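Local atomic coordinates of bottromycin amidohydrolase (Streptomyces purpureus, PDB entry 6I5S), a protein that probably hydrolyses an amide bond of a thiazoline-containing bottromycin precursor at a pair of zinc ions, acting as the gatekeeper of its biosynthesis. Residues 227-238 against 268-279; 341-349 against 359-367. One frame throughout, in Å; residues are numbered along the deposited sequence.

Contact 1: 227-238 against 268-279. With ZN (zinc ion), chain B.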
# COMPACT_ATOMS: atom_id res chain seq x y z
N THR A 227 12.03 -6.04 -0.10
CA THR A 227 11.80 -6.90 1.07
C THR A 227 10.83 -6.19 2.01
O THR A 227 10.79 -4.94 2.09
CB THR A 227 13.08 -7.24 1.84
OG1 THR A 227 13.76 -6.05 2.28
CG2 THR A 227 14.07 -8.05 0.91
N GLU A 228 9.97 -7.00 2.63
CA GLU A 228 8.82 -6.51 3.37
C GLU A 228 8.98 -6.73 4.88
O GLU A 228 9.55 -7.73 5.33
CB GLU A 228 7.52 -7.19 2.91
CG GLU A 228 7.38 -7.31 1.36
CD GLU A 228 7.34 -5.97 0.72
OE1 GLU A 228 6.44 -5.19 1.13
OE2 GLU A 228 8.18 -5.66 -0.14
N HIS A 229 8.39 -5.82 5.63
CA HIS A 229 8.16 -5.92 7.07
C HIS A 229 9.44 -5.82 7.90
O HIS A 229 9.38 -6.04 9.12
CB HIS A 229 7.46 -7.24 7.45
CG HIS A 229 6.30 -7.62 6.60
ND1 HIS A 229 5.19 -6.82 6.43
CD2 HIS A 229 6.06 -8.76 5.88
CE1 HIS A 229 4.33 -7.43 5.63
NE2 HIS A 229 4.83 -8.61 5.30
N LEU A 230 10.57 -5.45 7.30
CA LEU A 230 11.89 -5.50 7.93
C LEU A 230 12.32 -6.93 8.28
O LEU A 230 13.34 -7.12 8.96
CB LEU A 230 11.94 -4.59 9.19
CG LEU A 230 11.68 -3.11 8.93
CD1 LEU A 230 11.73 -2.34 10.26
CD2 LEU A 230 12.72 -2.56 7.97
N TYR A 231 11.63 -7.97 7.79
CA TYR A 231 12.09 -9.31 8.09
C TYR A 231 13.47 -9.48 7.46
O TYR A 231 13.77 -8.88 6.42
CB TYR A 231 11.15 -10.38 7.60
CG TYR A 231 9.78 -10.37 8.25
CD1 TYR A 231 9.55 -9.78 9.48
CD2 TYR A 231 8.69 -10.93 7.61
CE1 TYR A 231 8.29 -9.79 10.03
CE2 TYR A 231 7.46 -10.94 8.16
CZ TYR A 231 7.26 -10.39 9.37
OH TYR A 231 5.97 -10.39 9.90
N GLY A 232 14.31 -10.23 8.15
CA GLY A 232 15.72 -10.26 7.77
C GLY A 232 16.57 -9.38 8.65
O GLY A 232 17.57 -9.81 9.20
N PHE A 233 16.17 -8.11 8.78
CA PHE A 233 16.77 -7.26 9.82
C PHE A 233 16.29 -7.69 11.21
O PHE A 233 17.05 -7.61 12.19
CB PHE A 233 16.42 -5.80 9.56
CG PHE A 233 16.98 -5.26 8.26
CD1 PHE A 233 18.33 -4.91 8.17
CD2 PHE A 233 16.20 -5.19 7.14
CE1 PHE A 233 18.86 -4.46 6.98
CE2 PHE A 233 16.71 -4.75 5.94
CZ PHE A 233 18.05 -4.36 5.87
N VAL A 234 15.03 -8.08 11.30
CA VAL A 234 14.48 -8.69 12.50
C VAL A 234 13.78 -9.97 12.08
O VAL A 234 13.41 -10.12 10.92
CB VAL A 234 13.49 -7.73 13.22
CG1 VAL A 234 14.20 -6.48 13.55
CG2 VAL A 234 12.32 -7.45 12.36
N PRO A 235 13.56 -10.89 13.00
CA PRO A 235 12.90 -12.13 12.65
C PRO A 235 11.40 -11.95 12.49
O PRO A 235 10.77 -11.08 13.09
CB PRO A 235 13.22 -13.04 13.85
CG PRO A 235 13.46 -12.16 14.93
CD PRO A 235 13.98 -10.86 14.42
N ASN A 236 10.81 -12.82 11.68
CA ASN A 236 9.36 -12.91 11.60
C ASN A 236 8.87 -13.63 12.85
O ASN A 236 8.73 -14.87 12.88
CB ASN A 236 8.92 -13.64 10.33
CG ASN A 236 7.43 -13.75 10.25
OD1 ASN A 236 6.69 -13.31 11.16
ND2 ASN A 236 6.95 -14.34 9.16
N VAL A 237 8.71 -12.87 13.94
CA VAL A 237 8.31 -13.45 15.21
C VAL A 237 6.90 -14.00 15.18
O VAL A 237 6.51 -14.77 16.06
CB VAL A 237 8.46 -12.42 16.35
CG1 VAL A 237 9.92 -12.02 16.51
CG2 VAL A 237 7.61 -11.19 16.13
N PHE A 238 6.12 -13.70 14.14
CA PHE A 238 4.75 -14.22 14.10
C PHE A 238 4.73 -15.69 13.72
O PHE A 238 3.70 -16.33 13.91
CB PHE A 238 3.89 -13.33 13.18
CG PHE A 238 3.95 -11.90 13.60
CD1 PHE A 238 3.29 -11.47 14.76
CD2 PHE A 238 4.74 -11.00 12.93
CE1 PHE A 238 3.41 -10.16 15.20
CE2 PHE A 238 4.84 -9.69 13.37
CZ PHE A 238 4.19 -9.27 14.51
N PHE A 268 14.92 -1.44 -2.03
CA PHE A 268 13.58 -1.02 -1.66
C PHE A 268 13.15 -1.80 -0.43
O PHE A 268 13.19 -3.03 -0.45
CB PHE A 268 12.59 -1.25 -2.77
CG PHE A 268 12.84 -0.39 -4.00
CD1 PHE A 268 12.36 0.89 -4.07
CD2 PHE A 268 13.61 -0.87 -5.04
CE1 PHE A 268 12.59 1.67 -5.19
CE2 PHE A 268 13.82 -0.11 -6.16
CZ PHE A 268 13.30 1.17 -6.24
N VAL A 269 12.72 -1.08 0.61
CA VAL A 269 12.32 -1.64 1.90
C VAL A 269 10.92 -1.13 2.22
O VAL A 269 10.71 0.07 2.26
CB VAL A 269 13.31 -1.23 3.01
CG1 VAL A 269 12.79 -1.64 4.36
CG2 VAL A 269 14.65 -1.85 2.72
N CYS A 270 9.98 -2.04 2.47
CA CYS A 270 8.59 -1.71 2.79
C CYS A 270 8.31 -2.22 4.20
O CYS A 270 7.95 -3.38 4.39
CB CYS A 270 7.63 -2.35 1.75
SG CYS A 270 5.96 -1.88 2.04
N PRO A 271 8.46 -1.37 5.23
CA PRO A 271 8.45 -1.89 6.61
C PRO A 271 7.08 -2.20 7.19
O PRO A 271 7.00 -2.90 8.21
CB PRO A 271 9.16 -0.78 7.41
CG PRO A 271 8.97 0.48 6.60
CD PRO A 271 8.97 0.01 5.13
N THR A 272 6.01 -1.67 6.60
CA THR A 272 4.64 -1.84 7.09
C THR A 272 4.55 -1.66 8.60
O THR A 272 4.05 -2.51 9.32
CB THR A 272 4.00 -3.17 6.67
OG1 THR A 272 4.64 -4.27 7.29
CG2 THR A 272 4.10 -3.38 5.18
N LEU A 273 4.96 -0.47 9.04
CA LEU A 273 4.99 -0.22 10.49
C LEU A 273 3.58 -0.22 11.07
O LEU A 273 3.36 -0.69 12.21
CB LEU A 273 5.67 1.11 10.78
CG LEU A 273 7.14 1.12 10.35
CD1 LEU A 273 7.67 2.56 10.40
CD2 LEU A 273 8.05 0.21 11.25
N VAL A 274 2.61 0.30 10.31
CA VAL A 274 1.21 0.32 10.76
C VAL A 274 0.70 -1.08 11.06
O VAL A 274 -0.10 -1.27 11.99
CB VAL A 274 0.32 1.03 9.73
CG1 VAL A 274 0.37 0.35 8.35
CG2 VAL A 274 -1.13 1.16 10.25
N ALA A 275 1.15 -2.08 10.29
CA ALA A 275 0.74 -3.47 10.55
C ALA A 275 1.43 -4.07 11.77
O ALA A 275 0.79 -4.78 12.57
CB ALA A 275 1.02 -4.32 9.28
N TRP A 276 2.73 -3.86 11.92
CA TRP A 276 3.41 -4.20 13.19
C TRP A 276 2.67 -3.62 14.39
O TRP A 276 2.43 -4.31 15.39
CB TRP A 276 4.83 -3.66 13.16
CG TRP A 276 5.90 -4.51 12.52
CD1 TRP A 276 6.49 -4.29 11.29
CD2 TRP A 276 6.53 -5.65 13.09
NE1 TRP A 276 7.48 -5.23 11.07
CE2 TRP A 276 7.54 -6.07 12.16
CE3 TRP A 276 6.39 -6.34 14.31
CZ2 TRP A 276 8.38 -7.17 12.42
CZ3 TRP A 276 7.25 -7.41 14.57
CH2 TRP A 276 8.22 -7.83 13.60
N ARG A 277 2.35 -2.33 14.32
CA ARG A 277 1.65 -1.64 15.41
C ARG A 277 0.32 -2.33 15.71
O ARG A 277 -0.02 -2.59 16.86
CB ARG A 277 1.42 -0.19 15.00
CG ARG A 277 0.72 0.74 16.03
CD ARG A 277 1.69 1.19 17.15
NE ARG A 277 2.80 1.94 16.56
CZ ARG A 277 3.89 2.28 17.27
NH1 ARG A 277 4.87 2.94 16.69
NH2 ARG A 277 4.01 1.92 18.53
N ALA A 278 -0.46 -2.63 14.68
CA ALA A 278 -1.74 -3.28 14.93
C ALA A 278 -1.60 -4.67 15.51
O ALA A 278 -2.42 -5.08 16.34
CB ALA A 278 -2.56 -3.31 13.61
N ARG A 279 -0.54 -5.43 15.16
CA ARG A 279 -0.35 -6.77 15.71
C ARG A 279 -0.02 -6.78 17.20
O ARG A 279 -0.15 -7.83 17.85
CB ARG A 279 0.75 -7.52 14.92
CG ARG A 279 0.41 -7.80 13.45
CD ARG A 279 1.63 -8.29 12.63
NE ARG A 279 1.48 -8.16 11.17
CZ ARG A 279 2.48 -8.01 10.29
NH1 ARG A 279 3.76 -7.97 10.67
NH2 ARG A 279 2.20 -7.87 9.01
ZN ZN B . 3.93 -10.55 4.85
O HOH W 1 2.62 -12.13 5.45
O HOH W 2 1.91 -9.68 5.27
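One face of the Trp276 indole receives CE2 of Phe238, near the rim and 3.5 Å from CZ3 of Trp276, the ring planes oblique, while at its edge NE1 donates to the carbonyl O of His229 (2.8 Å), in the indole plane. Phe238 is sandwiched: Val237 CG2 covers one face, and on the opposite one Arg279 CD, in one of two conformers, makes a CH-pi contact, 3.6 Å from the ring centroid. Tyr231 joins the aromatic cluster through CE1, 3.5 Å from Trp276 CZ2, and holds Asn236 CB over one face and His229 CB over the other. With an alanine in place of Trp276, the His229 carbonyl would probably lose this donor and a gap would open between Tyr231 and Phe238. The parallel strands pair through Cys270 N to Thr227 O, and His229 N, just past its strand, donates to Cys270 O. With CG beside the backbone N (chi1 -45°), His229 presents ND1 to Thr272 OG1 at 2.7 Å, in the ring plane and nearly straight (169°). That leaves NE2 to bind zinc at 2.2 Å with two waters, His210 and carboxylated Xaa183, and Thr272 probably helps to fix the rotation of this metal ligand from the second shell.

Contact 2: 341-349 against 359-367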
# COMPACT_ATOMS: atom_id res chain seq x y z
N ALA A 341 18.81 3.24 1.71
CA ALA A 341 17.69 2.38 1.35
C ALA A 341 16.53 3.24 0.83
O ALA A 341 16.41 4.42 1.14
CB ALA A 341 17.17 1.55 2.53
N ARG A 342 15.66 2.60 0.08
CA ARG A 342 14.57 3.28 -0.61
C ARG A 342 13.30 2.80 0.06
O ARG A 342 12.76 1.74 -0.25
CB ARG A 342 14.63 3.02 -2.14
CG ARG A 342 15.93 3.56 -2.77
CD ARG A 342 16.07 3.21 -4.25
NE ARG A 342 15.18 4.10 -5.00
CZ ARG A 342 15.08 4.11 -6.33
NH1 ARG A 342 15.82 3.29 -7.06
NH2 ARG A 342 14.23 4.93 -6.91
N LEU A 343 12.77 3.63 0.93
CA LEU A 343 11.59 3.22 1.68
C LEU A 343 10.32 3.31 0.84
O LEU A 343 10.22 4.09 -0.10
CB LEU A 343 11.42 4.07 2.92
CG LEU A 343 12.42 3.81 4.03
CD1 LEU A 343 12.16 4.87 5.16
CD2 LEU A 343 12.32 2.46 4.59
N LEU A 344 9.35 2.48 1.21
CA LEU A 344 8.02 2.42 0.59
C LEU A 344 6.98 2.49 1.69
O LEU A 344 7.23 2.13 2.86
CB LEU A 344 7.84 1.10 -0.23
CG LEU A 344 8.88 0.86 -1.32
CD1 LEU A 344 8.77 -0.60 -1.83
CD2 LEU A 344 8.61 1.84 -2.48
N VAL A 345 5.79 2.93 1.32
CA VAL A 345 4.68 3.08 2.25
C VAL A 345 3.68 1.98 1.95
O VAL A 345 2.94 2.06 0.96
CB VAL A 345 4.02 4.45 2.13
CG1 VAL A 345 2.97 4.56 3.14
CG2 VAL A 345 5.01 5.58 2.24
N GLY A 346 3.68 0.93 2.78
CA GLY A 346 2.73 -0.15 2.61
C GLY A 346 2.09 -0.46 3.95
O GLY A 346 2.64 -0.14 5.01
N THR A 347 0.92 -1.11 3.91
CA THR A 347 0.07 -1.20 5.09
C THR A 347 -0.27 -2.60 5.57
O THR A 347 -0.62 -2.75 6.74
CB THR A 347 -1.26 -0.49 4.85
OG1 THR A 347 -1.99 -1.12 3.79
CG2 THR A 347 -1.01 0.97 4.54
N ASP A 348 -0.22 -3.61 4.69
CA ASP A 348 -0.83 -4.91 4.99
C ASP A 348 -2.31 -4.74 5.33
O ASP A 348 -2.87 -5.48 6.14
CB ASP A 348 -0.07 -5.64 6.12
CG ASP A 348 0.30 -7.07 5.78
OD1 ASP A 348 -0.12 -7.62 4.77
OD2 ASP A 348 1.04 -7.65 6.58
N CYS A 349 -2.97 -3.77 4.68
CA CYS A 349 -4.38 -3.55 4.92
C CYS A 349 -5.15 -4.83 4.68
O CYS A 349 -4.86 -5.62 3.77
CB CYS A 349 -4.93 -2.38 4.11
SG CYS A 349 -4.80 -2.52 2.28
N SER A 359 -5.25 3.58 6.64
CA SER A 359 -4.01 2.94 7.11
C SER A 359 -2.80 3.44 6.33
O SER A 359 -1.66 3.43 6.85
CB SER A 359 -4.11 1.41 7.00
OG SER A 359 -4.30 0.96 5.68
N PHE A 360 -3.01 3.84 5.08
CA PHE A 360 -1.91 4.41 4.30
C PHE A 360 -1.36 5.65 5.01
O PHE A 360 -0.13 5.82 5.15
CB PHE A 360 -2.38 4.76 2.89
CG PHE A 360 -1.29 5.25 2.01
CD1 PHE A 360 -0.42 4.34 1.48
CD2 PHE A 360 -1.07 6.59 1.80
CE1 PHE A 360 0.64 4.74 0.67
CE2 PHE A 360 -0.03 7.01 0.96
CZ PHE A 360 0.84 6.08 0.42
N HIS A 361 -2.25 6.54 5.43
CA HIS A 361 -1.85 7.73 6.16
C HIS A 361 -1.36 7.41 7.56
O HIS A 361 -0.53 8.15 8.08
CB HIS A 361 -3.01 8.75 6.09
CG HIS A 361 -3.23 9.18 4.68
ND1 HIS A 361 -2.38 10.07 4.06
CD2 HIS A 361 -4.07 8.71 3.73
CE1 HIS A 361 -2.74 10.17 2.78
NE2 HIS A 361 -3.75 9.34 2.56
N LYS A 362 -1.85 6.34 8.17
CA LYS A 362 -1.23 5.89 9.43
C LYS A 362 0.21 5.47 9.24
O LYS A 362 1.06 5.70 10.13
CB LYS A 362 -2.01 4.75 10.05
CG LYS A 362 -3.38 5.12 10.59
CD LYS A 362 -3.84 4.04 11.53
CE LYS A 362 -5.21 4.31 12.05
NZ LYS A 362 -5.57 3.38 13.18
N GLU A 363 0.53 4.88 8.08
CA GLU A 363 1.90 4.47 7.84
C GLU A 363 2.78 5.68 7.56
O GLU A 363 3.91 5.74 8.04
CB GLU A 363 1.97 3.48 6.68
CG GLU A 363 3.42 2.97 6.37
CD GLU A 363 4.01 2.15 7.45
OE1 GLU A 363 3.31 1.95 8.46
OE2 GLU A 363 5.23 1.71 7.30
N ILE A 364 2.25 6.69 6.83
CA ILE A 364 2.98 7.97 6.75
C ILE A 364 3.24 8.52 8.14
O ILE A 364 4.35 8.99 8.44
CB ILE A 364 2.22 8.98 5.87
CG1 ILE A 364 2.35 8.51 4.39
CG2 ILE A 364 2.76 10.41 6.04
CD1 ILE A 364 1.46 9.28 3.46
N ALA A 365 2.25 8.44 9.02
CA ALA A 365 2.44 8.95 10.39
C ALA A 365 3.51 8.15 11.15
O ALA A 365 4.33 8.73 11.85
CB ALA A 365 1.10 8.92 11.13
N GLU A 366 3.52 6.82 11.02
CA GLU A 366 4.58 6.03 11.63
C GLU A 366 5.96 6.45 11.14
O GLU A 366 6.90 6.58 11.94
CB GLU A 366 4.42 4.53 11.34
CG GLU A 366 3.22 3.83 11.99
CD GLU A 366 3.41 3.45 13.42
OE1 GLU A 366 4.57 3.40 13.89
OE2 GLU A 366 2.38 3.16 14.11
N LEU A 367 6.11 6.65 9.83
CA LEU A 367 7.41 6.99 9.27
C LEU A 367 7.85 8.40 9.68
O LEU A 367 9.02 8.63 9.99
CB LEU A 367 7.35 6.86 7.74
CG LEU A 367 7.23 5.42 7.24
CD1 LEU A 367 6.80 5.40 5.80
CD2 LEU A 367 8.60 4.73 7.39
O HOH W 3 5.81 0.82 4.78
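Val345 CG1 rests over one face of the Phe360 ring, 3.4 Å from CE1 of Phe360, at the heart of a beta-alpha unit: strand 342-343 runs on into a metal-binding loop, and helix 358-369 returns to pack against it. The arrangement is consistent with the beta/alpha barrel of the amidohydrolase superfamily, and the backbone of 341-349 bonds both to strand 268-270 and to strand 84-95.

Apolar packing carries most of the contact. The two methyls of Val345 divide the work. CG1, anti to the backbone N (chi1 -177°), reaches Phe360 and also lies 3.6 Å from Glu363 CG, whereas CG2, beside the backbone N, meets Leu367 CD1 at 4.0 Å. The other methyl of Leu367, CD2, faces Leu343 CD1 at 4.2 Å, extending the hydrophobic seam one helical turn beyond Glu363. Toward the other end the packing is mixed: Thr347 CG2 lies 3.4 Å from the carbonyl O of Ser359, and the Ser359 hydroxyl, which is bonded to Val355 O, lies beside Thr347 CB.

Polar links across the contact run through water. Water 3 accepts from Gly346 N at 2.9 Å and is hydrogen-bonded to Leu344 O and, at 2.7 Å, to Glu363 OE2. The bend of the Glu363 chain (chi2 66°) turns its carboxylate to this water. OE2 also accepts from Leu273 N, and both carboxylate oxygens have partners on helix 273-280; the buried acid is therefore held at both oxygens.

The last group lies within the loop and shapes the backbone around the zinc ligand Asp348. Thr347 OG1, also hydrogen-bonded to Asp92 OD1, accepts from Cys349 N at 3.0 Å, closing an ST turn that spans Asp348.

In the fold
Contacts 1 and 2 are neighbours on one parallel sheet, their centres 11 Å apart, with strands 268-270 and 342-343 adjacent in it. Each delivers a ligand to a different zinc of the binuclear site: His229 from contact 1, and Asp348, through OD1, from contact 2, where it joins His94 and His96. Xaa183 serves both metals. Two polar links join the contacts. In one of its two conformers, Arg279 forms a salt bridge from NH2 to Asp348 OD2 at 2.7 Å, probably steadying the second carboxylate oxygen of that ligand. Farther from the metals, Glu363 OE1 lies 2.6 Å from Val274 N, a probable hydrogen bond, so the first turn of helix 273-280 is likely to stabilise the buried carboxylate.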